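Local coordinates for protein xyloglucan-specific endo-beta-1,4-glucanase BoGH5A (Bacteroides ovatus, PDB 3ZMR) that cleaves the beta-1,4-glucan backbone of xyloglucan internally, with retention of anomeric configuration, releasing xyloglucan oligosaccharides, at residues A[255-267]-A[303-315]. Residues are numbered along the deposited sequence; the frame is centred on the assembly and turned at random.
Sequences LLFAGTNEVNNDD and HLIVQAYNTDVAK. With BGC (beta-D-glucopyranose), chain C; GLC (alpha-D-glucopyranose), chain L; EDO (1,2-ethanediol), chain J.
F257 O accepts from I305 N at 2.9 Å and I305 O from G259 N, pairing the neighbouring parallel strands 255-258 and 304-307 of the eight-stranded TIM barrel. At the N-terminal end of the ladder a water extends the pairing, donating to L255 O and accepting from H303 N. At the C-terminal end Q307 joins the segments through its side chain. The turn about its CB-CG bond (chi2 64°) bends the chain and brings OE1 to T260, where it accepts from OG1 at 2.7 Å and from the backbone N at 3.0 Å; both donors come from the same face of the amide, the N-H well above its plane. NE2 is held by E334 and, weakly, by I305 O. An alanine in place of Q307 would probably leave T260 N and OG1 without their shared acceptor and the loop leading to N261 less firmly placed. Further on, N310 N binds V263 O in its carbonyl plane, and a water donates to N261 O and A308 O and accepts from V263 N. V263 O also lies 3.8 Å above the centre of the Y309 ring. These bonds tie down the loop that carries N261 and E262, consistent with N261 directing ND2 to O2 of the bound glucose, modelled in both anomeric forms, while R172 holds its OD1, and with E262, the probable proton donor, keeping OE2 hydrogen-bonded to H336.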
loop_
_atom_site.group_PDB
_atom_site.type_symbol
_atom_site.label_atom_id
_atom_site.label_comp_id
_atom_site.label_asym_id
_atom_site.label_seq_id
_atom_site.Cartn_x
_atom_site.Cartn_y
_atom_site.Cartn_z
ATOM N N LEU A 255 -2.559 -16.084 -0.761
ATOM C CA LEU A 255 -2.923 -15.108 0.271
ATOM C C LEU A 255 -1.860 -14.032 0.381
ATOM O O LEU A 255 -0.679 -14.335 0.640
ATOM C CB LEU A 255 -3.150 -15.727 1.637
ATOM C CG LEU A 255 -3.536 -14.804 2.799
ATOM C CD1 LEU A 255 -4.883 -14.115 2.546
ATOM C CD2 LEU A 255 -3.595 -15.551 4.106
ATOM N N LEU A 256 -2.273 -12.796 0.156
ATOM C CA LEU A 256 -1.434 -11.595 0.261
ATOM C C LEU A 256 -1.913 -10.729 1.410
ATOM O O LEU A 256 -3.117 -10.732 1.749
ATOM C CB LEU A 256 -1.471 -10.776 -1.042
ATOM C CG LEU A 256 -0.912 -11.407 -2.343
ATOM C CD1 LEU A 256 -1.929 -12.292 -3.031
ATOM C CD2 LEU A 256 -0.456 -10.313 -3.309
ATOM N N PHE A 257 -0.964 -10.022 2.031
ATOM C CA PHE A 257 -1.275 -9.060 3.085
ATOM C C PHE A 257 -1.048 -7.643 2.585
ATOM O O PHE A 257 -0.055 -7.376 1.916
ATOM C CB PHE A 257 -0.410 -9.239 4.342
ATOM C CG PHE A 257 -0.418 -10.610 4.983
ATOM C CD1 PHE A 257 -1.479 -11.510 4.906
ATOM C CD2 PHE A 257 0.671 -10.955 5.776
ATOM C CE1 PHE A 257 -1.404 -12.721 5.549
ATOM C CE2 PHE A 257 0.723 -12.157 6.430
ATOM C CZ PHE A 257 -0.301 -13.052 6.309
ATOM N N ALA A 258 -1.967 -6.747 2.935
ATOM C CA ALA A 258 -1.838 -5.311 2.624
ATOM C C ALA A 258 -1.827 -4.517 3.929
ATOM O O ALA A 258 -2.770 -4.597 4.699
ATOM C CB ALA A 258 -2.982 -4.830 1.735
ATOM N N GLY A 259 -0.756 -3.749 4.182
ATOM C CA GLY A 259 -0.489 -3.306 5.548
ATOM C C GLY A 259 -1.467 -2.267 6.109
ATOM O O GLY A 259 -1.782 -2.270 7.307
ATOM N N THR A 260 -1.895 -1.370 5.221
ATOM C CA THR A 260 -2.696 -0.202 5.586
ATOM C C THR A 260 -3.720 0.068 4.481
ATOM O O THR A 260 -3.716 -0.595 3.454
ATOM C CB THR A 260 -1.812 1.067 5.799
ATOM O OG1 THR A 260 -1.354 1.558 4.527
ATOM C CG2 THR A 260 -0.632 0.792 6.729
ATOM N N ASN A 261 -4.563 1.069 4.698
ATOM C CA ASN A 261 -5.500 1.492 3.680
ATOM C C ASN A 261 -5.091 2.889 3.177
ATOM O O ASN A 261 -4.053 3.013 2.530
ATOM C CB ASN A 261 -6.928 1.411 4.204
ATOM C CG ASN A 261 -7.959 1.675 3.126
ATOM O OD1 ASN A 261 -7.847 1.159 2.020
ATOM N ND2 ASN A 261 -8.977 2.471 3.447
ATOM N N GLU A 262 -5.878 3.930 3.502
ATOM C CA GLU A 262 -5.679 5.297 2.991
ATOM C C GLU A 262 -5.163 6.208 4.111
ATOM O O GLU A 262 -5.945 6.886 4.782
ATOM C CB GLU A 262 -6.962 5.875 2.352
ATOM C CG GLU A 262 -7.470 5.113 1.151
ATOM C CD GLU A 262 -8.708 5.709 0.527
ATOM O OE1 GLU A 262 -9.245 6.697 1.128
ATOM O OE2 GLU A 262 -9.142 5.153 -0.529
ATOM N N VAL A 263 -3.856 6.196 4.341
ATOM C CA VAL A 263 -3.249 6.971 5.434
ATOM C C VAL A 263 -3.273 8.445 5.005
ATOM O O VAL A 263 -2.874 8.800 3.907
ATOM C CB VAL A 263 -1.814 6.504 5.751
ATOM C CG1 VAL A 263 -1.164 7.446 6.778
ATOM C CG2 VAL A 263 -1.866 5.066 6.257
ATOM N N ASN A 264 -3.763 9.271 5.924
ATOM C CA ASN A 264 -3.998 10.703 5.755
ATOM C C ASN A 264 -3.640 11.379 7.073
ATOM O O ASN A 264 -3.558 10.726 8.082
ATOM C CB ASN A 264 -5.532 10.918 5.495
ATOM C CG ASN A 264 -5.920 12.341 5.235
ATOM O OD1 ASN A 264 -6.745 12.906 5.968
ATOM N ND2 ASN A 264 -5.374 12.926 4.189
ATOM N N ASN A 265 -3.413 12.695 7.054
ATOM C CA ASN A 265 -3.375 13.448 8.296
ATOM C C ASN A 265 -4.756 14.041 8.647
ATOM O O ASN A 265 -5.128 15.098 8.156
ATOM C CB ASN A 265 -2.315 14.537 8.254
ATOM C CG ASN A 265 -2.142 15.194 9.596
ATOM O OD1 ASN A 265 -2.863 14.851 10.559
ATOM N ND2 ASN A 265 -1.200 16.124 9.687
ATOM N N ASP A 266 -5.486 13.358 9.514
ATOM C CA ASP A 266 -6.857 13.740 9.860
ATOM C C ASP A 266 -6.978 15.049 10.629
ATOM O O ASP A 266 -8.075 15.589 10.727
ATOM C CB ASP A 266 -7.550 12.586 10.614
ATOM C CG ASP A 266 -8.150 11.507 9.649
ATOM O OD1 ASP A 266 -8.093 11.681 8.395
ATOM O OD2 ASP A 266 -8.691 10.493 10.150
ATOM N N ASP A 267 -5.863 15.522 11.185
ATOM C CA ASP A 267 -5.805 16.786 11.939
ATOM C C ASP A 267 -5.514 17.987 11.035
ATOM O O ASP A 267 -5.582 19.123 11.499
ATOM C CB ASP A 267 -4.720 16.722 13.041
ATOM C CG ASP A 267 -5.114 15.863 14.244
ATOM O OD1 ASP A 267 -6.241 15.324 14.315
ATOM O OD2 ASP A 267 -4.271 15.737 15.157
ATOM N N HIS A 303 3.815 -12.509 -0.696
ATOM C CA HIS A 303 3.739 -11.239 -1.417
ATOM C C HIS A 303 2.975 -10.254 -0.575
ATOM O O HIS A 303 1.873 -10.531 -0.090
ATOM C CB HIS A 303 3.040 -11.435 -2.757
ATOM C CG HIS A 303 3.776 -12.377 -3.674
ATOM N ND1 HIS A 303 4.550 -11.954 -4.743
ATOM C CD2 HIS A 303 3.851 -13.728 -3.663
ATOM C CE1 HIS A 303 5.046 -13.014 -5.356
ATOM N NE2 HIS A 303 4.653 -14.096 -4.705
ATOM N N LEU A 304 3.613 -9.115 -0.343
ATOM C CA LEU A 304 3.083 -8.047 0.514
ATOM C C LEU A 304 2.745 -6.819 -0.322
ATOM O O LEU A 304 3.408 -6.520 -1.310
ATOM C CB LEU A 304 4.076 -7.692 1.624
ATOM C CG LEU A 304 4.575 -8.847 2.507
ATOM C CD1 LEU A 304 5.512 -8.317 3.572
ATOM C CD2 LEU A 304 3.446 -9.645 3.127
ATOM N N ILE A 305 1.757 -6.063 0.151
ATOM C CA ILE A 305 1.228 -4.933 -0.577
ATOM C C ILE A 305 1.301 -3.706 0.335
ATOM O O ILE A 305 0.736 -3.711 1.444
ATOM C CB ILE A 305 -0.225 -5.152 -0.998
ATOM C CG1 ILE A 305 -0.402 -6.421 -1.805
ATOM C CG2 ILE A 305 -0.751 -3.940 -1.758
ATOM C CD1 ILE A 305 -1.824 -6.918 -1.833
ATOM N N VAL A 306 2.023 -2.673 -0.107
ATOM C CA VAL A 306 2.208 -1.452 0.632
ATOM C C VAL A 306 1.584 -0.290 -0.127
ATOM O O VAL A 306 1.413 -0.348 -1.350
ATOM C CB VAL A 306 3.711 -1.208 0.961
ATOM C CG1 VAL A 306 4.217 -2.283 1.924
ATOM C CG2 VAL A 306 4.565 -1.084 -0.300
ATOM N N GLN A 307 1.180 0.756 0.610
ATOM C CA GLN A 307 0.315 1.781 0.050
ATOM C C GLN A 307 0.999 3.117 -0.170
ATOM O O GLN A 307 1.861 3.545 0.619
ATOM C CB GLN A 307 -0.860 2.022 0.994
ATOM C CG GLN A 307 -1.834 0.861 1.100
ATOM C CD GLN A 307 -1.205 -0.377 1.687
ATOM O OE1 GLN A 307 -0.556 -0.339 2.759
ATOM N NE2 GLN A 307 -1.393 -1.499 1.012
ATOM N N ALA A 308 0.611 3.770 -1.252
ATOM C CA ALA A 308 0.938 5.189 -1.434
ATOM C C ALA A 308 0.216 6.041 -0.385
ATOM O O ALA A 308 -0.771 5.604 0.212
ATOM C CB ALA A 308 0.548 5.630 -2.819
ATOM N N TYR A 309 0.730 7.244 -0.169
ATOM C CA TYR A 309 0.115 8.194 0.750
ATOM C C TYR A 309 -1.309 8.472 0.228
ATOM O O TYR A 309 -1.477 8.792 -0.940
ATOM C CB TYR A 309 0.940 9.473 0.838
ATOM C CG TYR A 309 0.529 10.364 1.996
ATOM C CD1 TYR A 309 -0.540 11.246 1.876
ATOM C CD2 TYR A 309 1.194 10.312 3.218
ATOM C CE1 TYR A 309 -0.939 12.034 2.944
ATOM C CE2 TYR A 309 0.818 11.125 4.288
ATOM C CZ TYR A 309 -0.257 11.972 4.143
ATOM O OH TYR A 309 -0.602 12.756 5.223
ATOM N N ASN A 310 -2.323 8.338 1.105
ATOM C CA ASN A 310 -3.723 8.543 0.678
ATOM C C ASN A 310 -4.159 7.524 -0.402
ATOM O O ASN A 310 -5.185 7.728 -1.054
ATOM C CB ASN A 310 -3.944 9.958 0.070
ATOM C CG ASN A 310 -4.170 11.072 1.094
ATOM O OD1 ASN A 310 -4.155 10.891 2.309
ATOM N ND2 ASN A 310 -4.378 12.254 0.565
ATOM N N THR A 311 -3.352 6.483 -0.629
ATOM C CA THR A 311 -3.443 5.602 -1.850
ATOM C C THR A 311 -3.531 6.439 -3.160
ATOM O O THR A 311 -4.085 6.013 -4.162
ATOM C CB THR A 311 -4.550 4.543 -1.793
ATOM O OG1 THR A 311 -5.824 5.181 -1.635
ATOM C CG2 THR A 311 -4.294 3.571 -0.689
ATOM N N ASP A 312 -2.924 7.621 -3.146
ATOM C CA ASP A 312 -3.071 8.546 -4.283
ATOM C C ASP A 312 -1.987 8.307 -5.323
ATOM O O ASP A 312 -0.797 8.255 -4.993
ATOM C CB ASP A 312 -2.992 9.994 -3.793
ATOM C CG ASP A 312 -3.123 10.988 -4.905
ATOM O OD1 ASP A 312 -4.255 11.158 -5.397
ATOM O OD2 ASP A 312 -2.114 11.563 -5.338
ATOM N N VAL A 313 -2.393 8.204 -6.590
ATOM C CA VAL A 313 -1.461 7.942 -7.676
ATOM C C VAL A 313 -0.369 9.001 -7.780
ATOM O O VAL A 313 0.824 8.662 -7.829
ATOM C CB VAL A 313 -2.181 7.748 -9.020
ATOM C CG1 VAL A 313 -1.155 7.647 -10.166
ATOM C CG2 VAL A 313 -3.060 6.498 -8.981
ATOM N N ALA A 314 -0.727 10.282 -7.838
ATOM C CA ALA A 314 0.302 11.309 -8.024
ATOM C C ALA A 314 1.265 11.331 -6.830
ATOM O O ALA A 314 2.465 11.531 -7.000
ATOM C CB ALA A 314 -0.320 12.682 -8.281
ATOM N N LYS A 315 0.746 11.143 -5.624
ATOM C CA LYS A 315 1.602 11.080 -4.436
ATOM C C LYS A 315 2.512 9.843 -4.420
ATOM O O LYS A 315 3.604 9.865 -3.825
ATOM C CB LYS A 315 0.804 11.222 -3.139
ATOM C CG LYS A 315 0.201 12.615 -2.938
ATOM C CD LYS A 315 -0.693 12.683 -1.716
ATOM C CE LYS A 315 -1.248 14.076 -1.497
ATOM N NZ LYS A 315 -2.174 14.491 -2.568
HETATM C C2 BGC C . -11.786 3.708 1.182
HETATM C C3 BGC C . -13.171 3.039 1.183
HETATM C C4 BGC C . -14.279 3.998 0.761
HETATM C C5 BGC C . -13.807 4.570 -0.584
HETATM C C6 BGC C . -14.858 5.490 -1.180
HETATM C C1 BGC C . -11.427 4.555 -0.048
HETATM O O2 BGC C . -10.788 2.703 1.350
HETATM O O3 BGC C . -13.436 2.539 2.510
HETATM O O4 BGC C . -15.557 3.300 0.720
HETATM O O5 BGC C . -12.578 5.308 -0.435
HETATM O O6 BGC C . -15.264 6.397 -0.140
HETATM C C1 GLC L . -11.815 4.324 -0.251
HETATM C C2 GLC L . -11.966 3.626 1.096
HETATM C C3 GLC L . -13.320 2.926 1.226
HETATM C C4 GLC L . -14.399 3.968 0.916
HETATM C C5 GLC L . -14.081 4.711 -0.390
HETATM C C6 GLC L . -15.122 5.755 -0.784
HETATM O O2 GLC L . -10.884 2.749 1.269
HETATM O O3 GLC L . -13.471 2.287 2.513
HETATM O O4 GLC L . -15.596 3.251 0.784
HETATM O O5 GLC L . -12.808 5.313 -0.317
HETATM O O6 GLC L . -16.068 5.099 -1.607
HETATM C C1 EDO J . -6.682 9.192 -3.604
HETATM O O1 EDO J . -6.589 9.726 -4.944
HETATM C C2 EDO J . -7.299 7.790 -3.597
HETATM O O2 EDO J . -8.683 7.868 -3.971
HETATM O O HOH W 1 1.451 -14.255 -1.299
HETATM O O HOH W 2 -1.959 4.863 2.684
HETATM O O HOH W 3 -2.745 14.341 4.726
#